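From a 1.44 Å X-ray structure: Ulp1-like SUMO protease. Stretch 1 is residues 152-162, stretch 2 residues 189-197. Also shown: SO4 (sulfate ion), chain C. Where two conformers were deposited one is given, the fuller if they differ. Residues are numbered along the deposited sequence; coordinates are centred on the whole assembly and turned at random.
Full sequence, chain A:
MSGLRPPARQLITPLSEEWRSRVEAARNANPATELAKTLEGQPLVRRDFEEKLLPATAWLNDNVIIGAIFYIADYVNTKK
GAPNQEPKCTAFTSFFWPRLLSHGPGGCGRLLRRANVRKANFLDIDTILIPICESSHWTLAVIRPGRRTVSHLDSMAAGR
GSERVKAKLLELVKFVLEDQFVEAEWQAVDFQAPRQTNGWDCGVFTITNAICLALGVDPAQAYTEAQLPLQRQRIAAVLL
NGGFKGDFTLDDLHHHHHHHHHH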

# COMPACT_ATOMS: atom_id res chain seq x y z
N HIS A 152 -7.01 5.24 -9.02
CA HIS A 152 -6.59 3.87 -9.24
C HIS A 152 -5.25 3.92 -9.96
O HIS A 152 -5.17 4.44 -11.08
CB HIS A 152 -7.63 3.13 -10.09
CG HIS A 152 -7.27 1.70 -10.37
ND1 HIS A 152 -7.43 1.13 -11.62
CD2 HIS A 152 -6.74 0.74 -9.58
CE1 HIS A 152 -7.04 -0.12 -11.58
NE2 HIS A 152 -6.60 -0.39 -10.36
N LEU A 153 -4.21 3.41 -9.31
CA LEU A 153 -2.85 3.45 -9.86
C LEU A 153 -2.52 2.05 -10.37
O LEU A 153 -2.34 1.12 -9.59
CB LEU A 153 -1.83 3.90 -8.82
CG LEU A 153 -1.83 5.39 -8.50
CD1 LEU A 153 -3.00 5.77 -7.60
CD2 LEU A 153 -0.51 5.83 -7.89
N ASP A 154 -2.45 1.93 -11.69
CA ASP A 154 -2.12 0.67 -12.36
C ASP A 154 -0.79 0.89 -13.07
O ASP A 154 -0.71 1.67 -14.02
CB ASP A 154 -3.22 0.32 -13.36
CG ASP A 154 -3.02 -1.03 -13.98
OD1 ASP A 154 -1.89 -1.56 -13.93
OD2 ASP A 154 -4.01 -1.56 -14.54
N SER A 155 0.25 0.19 -12.60
CA SER A 155 1.58 0.35 -13.20
C SER A 155 1.60 -0.06 -14.66
O SER A 155 2.44 0.44 -15.42
CB SER A 155 2.61 -0.44 -12.39
OG SER A 155 2.21 -1.78 -12.14
N MET A 156 0.69 -0.93 -15.10
CA MET A 156 0.68 -1.31 -16.51
C MET A 156 0.28 -0.15 -17.41
O MET A 156 0.56 -0.20 -18.62
CB MET A 156 -0.23 -2.51 -16.73
CG MET A 156 0.41 -3.77 -16.20
SD MET A 156 -0.61 -5.24 -16.35
CE MET A 156 -0.83 -5.33 -18.12
N ALA A 157 -0.34 0.89 -16.86
CA ALA A 157 -0.74 2.07 -17.62
C ALA A 157 0.02 3.31 -17.17
O ALA A 157 -0.48 4.43 -17.27
CB ALA A 157 -2.25 2.28 -17.49
N ALA A 158 1.24 3.12 -16.68
CA ALA A 158 2.06 4.23 -16.18
C ALA A 158 1.26 5.08 -15.19
O ALA A 158 1.31 6.32 -15.21
CB ALA A 158 2.62 5.07 -17.33
N GLY A 159 0.50 4.40 -14.33
CA GLY A 159 -0.27 5.03 -13.29
C GLY A 159 -1.75 5.20 -13.59
O GLY A 159 -2.56 5.17 -12.65
N ARG A 160 -2.12 5.37 -14.86
CA ARG A 160 -3.51 5.63 -15.21
C ARG A 160 -4.40 4.49 -14.73
O ARG A 160 -3.99 3.32 -14.72
CB ARG A 160 -3.64 5.79 -16.72
CG ARG A 160 -5.07 5.98 -17.19
CD ARG A 160 -5.19 6.20 -18.70
NE ARG A 160 -4.66 5.11 -19.51
CZ ARG A 160 -5.16 3.87 -19.54
NH1 ARG A 160 -6.20 3.54 -18.80
NH2 ARG A 160 -4.60 2.96 -20.33
N GLY A 161 -5.63 4.83 -14.35
CA GLY A 161 -6.54 3.89 -13.74
C GLY A 161 -7.73 3.50 -14.60
O GLY A 161 -8.04 4.09 -15.63
N SER A 162 -8.42 2.46 -14.11
CA SER A 162 -9.61 1.90 -14.76
C SER A 162 -10.86 2.69 -14.38
O SER A 162 -11.10 2.96 -13.20
CB SER A 162 -9.75 0.45 -14.28
OG SER A 162 -11.08 -0.02 -14.37
N VAL A 189 -9.10 11.10 -10.04
CA VAL A 189 -7.87 11.75 -10.47
C VAL A 189 -6.85 10.66 -10.80
O VAL A 189 -6.64 9.74 -10.01
CB VAL A 189 -7.30 12.68 -9.38
CG1 VAL A 189 -5.91 13.18 -9.76
CG2 VAL A 189 -8.26 13.84 -9.13
N ASP A 190 -6.23 10.78 -11.97
CA ASP A 190 -5.13 9.90 -12.35
C ASP A 190 -3.81 10.54 -11.94
O ASP A 190 -3.62 11.75 -12.06
CB ASP A 190 -5.11 9.65 -13.85
CG ASP A 190 -6.16 8.66 -14.31
OD1 ASP A 190 -6.42 7.65 -13.61
OD2 ASP A 190 -6.73 8.88 -15.39
N PHE A 191 -2.89 9.70 -11.46
CA PHE A 191 -1.53 10.10 -11.18
C PHE A 191 -0.59 9.35 -12.11
O PHE A 191 -0.74 8.14 -12.32
CB PHE A 191 -1.14 9.77 -9.73
CG PHE A 191 -1.88 10.59 -8.72
CD1 PHE A 191 -1.47 11.88 -8.44
CD2 PHE A 191 -2.97 10.08 -8.05
CE1 PHE A 191 -2.15 12.65 -7.51
CE2 PHE A 191 -3.66 10.84 -7.13
CZ PHE A 191 -3.24 12.13 -6.86
N GLN A 192 0.38 10.06 -12.67
CA GLN A 192 1.45 9.39 -13.40
C GLN A 192 2.29 8.59 -12.41
O GLN A 192 2.54 9.03 -11.29
CB GLN A 192 2.33 10.40 -14.11
CG GLN A 192 3.42 9.77 -14.98
CD GLN A 192 4.51 10.75 -15.42
OE1 GLN A 192 4.34 11.99 -15.41
NE2 GLN A 192 5.66 10.19 -15.81
N ALA A 193 2.73 7.42 -12.84
CA ALA A 193 3.58 6.59 -12.01
C ALA A 193 4.48 5.77 -12.92
O ALA A 193 4.21 5.66 -14.12
CB ALA A 193 2.76 5.67 -11.09
N PRO A 194 5.58 5.23 -12.40
CA PRO A 194 6.48 4.46 -13.25
C PRO A 194 5.77 3.31 -13.95
O PRO A 194 4.88 2.67 -13.40
CB PRO A 194 7.54 3.96 -12.27
CG PRO A 194 7.58 5.04 -11.23
CD PRO A 194 6.15 5.44 -11.05
N ARG A 195 6.19 3.05 -15.19
CA ARG A 195 5.54 2.06 -16.03
C ARG A 195 6.09 0.67 -15.78
O ARG A 195 7.30 0.46 -15.65
CB ARG A 195 5.76 2.41 -17.50
CG ARG A 195 5.08 1.45 -18.47
CD ARG A 195 5.26 1.89 -19.91
NE ARG A 195 4.52 3.12 -20.20
CZ ARG A 195 3.22 3.16 -20.47
NH1 ARG A 195 2.50 2.04 -20.45
NH2 ARG A 195 2.64 4.32 -20.74
N GLN A 196 5.17 -0.29 -15.74
CA GLN A 196 5.49 -1.70 -15.62
C GLN A 196 5.64 -2.33 -17.00
O GLN A 196 4.79 -2.16 -17.88
CB GLN A 196 4.36 -2.41 -14.88
CG GLN A 196 4.48 -3.92 -14.89
CD GLN A 196 3.29 -4.59 -14.22
OE1 GLN A 196 2.80 -4.12 -13.19
NE2 GLN A 196 2.79 -5.65 -14.83
N THR A 197 6.76 -3.03 -17.19
CA THR A 197 6.98 -3.98 -18.27
C THR A 197 6.79 -5.41 -17.80
O THR A 197 6.17 -6.22 -18.50
CB THR A 197 8.40 -3.84 -18.81
OG1 THR A 197 8.60 -2.51 -19.31
CG2 THR A 197 8.67 -4.85 -19.92
S SO4 C . -0.94 2.89 -21.77
O1 SO4 C . -0.19 1.79 -21.16
O2 SO4 C . -0.28 3.31 -23.01
O3 SO4 C . -2.29 2.45 -22.07
O4 SO4 C . -0.98 4.02 -20.84
O HOH W 1 -7.08 7.22 -11.03
O HOH W 2 3.13 -0.93 -19.60
O HOH W 3 -3.77 7.00 -11.19

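The first stretch leaves a β-strand, passes through a short 3-10 segment and folds back in a tight turn; the second, without regular helix or strand, runs alongside it, and together they bury 668 Å². At the strand end, His152 makes no direct hydrogen bond to the second stretch. Its backbone is tied there through water 1, which accepts from His152 N (2.8 Å) and also lies 2.7 Å from Asp190 OD1. Its imidazole leads away and instead braces its own stretch, His152 ND1 accepting from Ser162 N at 3.0 Å. Leu153 supplies the apolar contact, its CD1 lying 4.3 Å from CD2 of the Phe191 ring, which it meets obliquely. Asp154 does not touch the second stretch but organises the first: its OD1 accepts from Met156 N (2.9 Å), and its carbonyl O receives both Ala157 N and Gly159 N, each at 3.0 Å.

Ser155 grips Gln196 twice. Gln196 N donates to Ser155 O at 2.8 Å and a nearly straight 165°, while Ser155 OG, on a side chain in the p rotamer, donates to Gln196 OE1 at 2.6 Å. Backbone and side chain of one residue are thus engaged by backbone and side chain of the other. Next to it, Met156 CG packs 3.3 Å from Gln196 NE2. Met156 O and Arg195 NH1, 3.5 Å apart, have too poor an angle for a hydrogen bond; water 2 joins them instead, donating to Met156 O (2.8 Å) and accepting from Arg195 NH1 (3.2 Å).

Ala157 to Arg160 form a type I' turn. Within it, Ala158 O accepts from Ala193 N (3.0 Å, 159°), and Ala158 CB lies over one face of the Arg195 guanidinium, 3.5 Å from Arg195 NH2. Gly159 has no room for a side chain: an ideal CB would fall 2.2 Å from Phe191 O and 2.6 Å from Ala193 N, and its phi of 100° and psi of -31° would in any case jam that CB against the preceding carbonyl. The bare CA can therefore approach Phe191 O to 3.3 Å in a CA-H...O contact.

Arg160 points its CA-to-CB bond away from the second stretch, yet its side chain reaches the sulfate, Arg160 NH2 donating to SO4 O3 at 2.9 Å. Arg195 NH1 donates to SO4 O1 at 2.8 Å, so the anion, probably from the crystallisation liquor, bridges two arginines from different stretches. Finally, Gly161 N donates to Asp190 OD1 (3.0 Å, 148°), fastening the chain just after the turn.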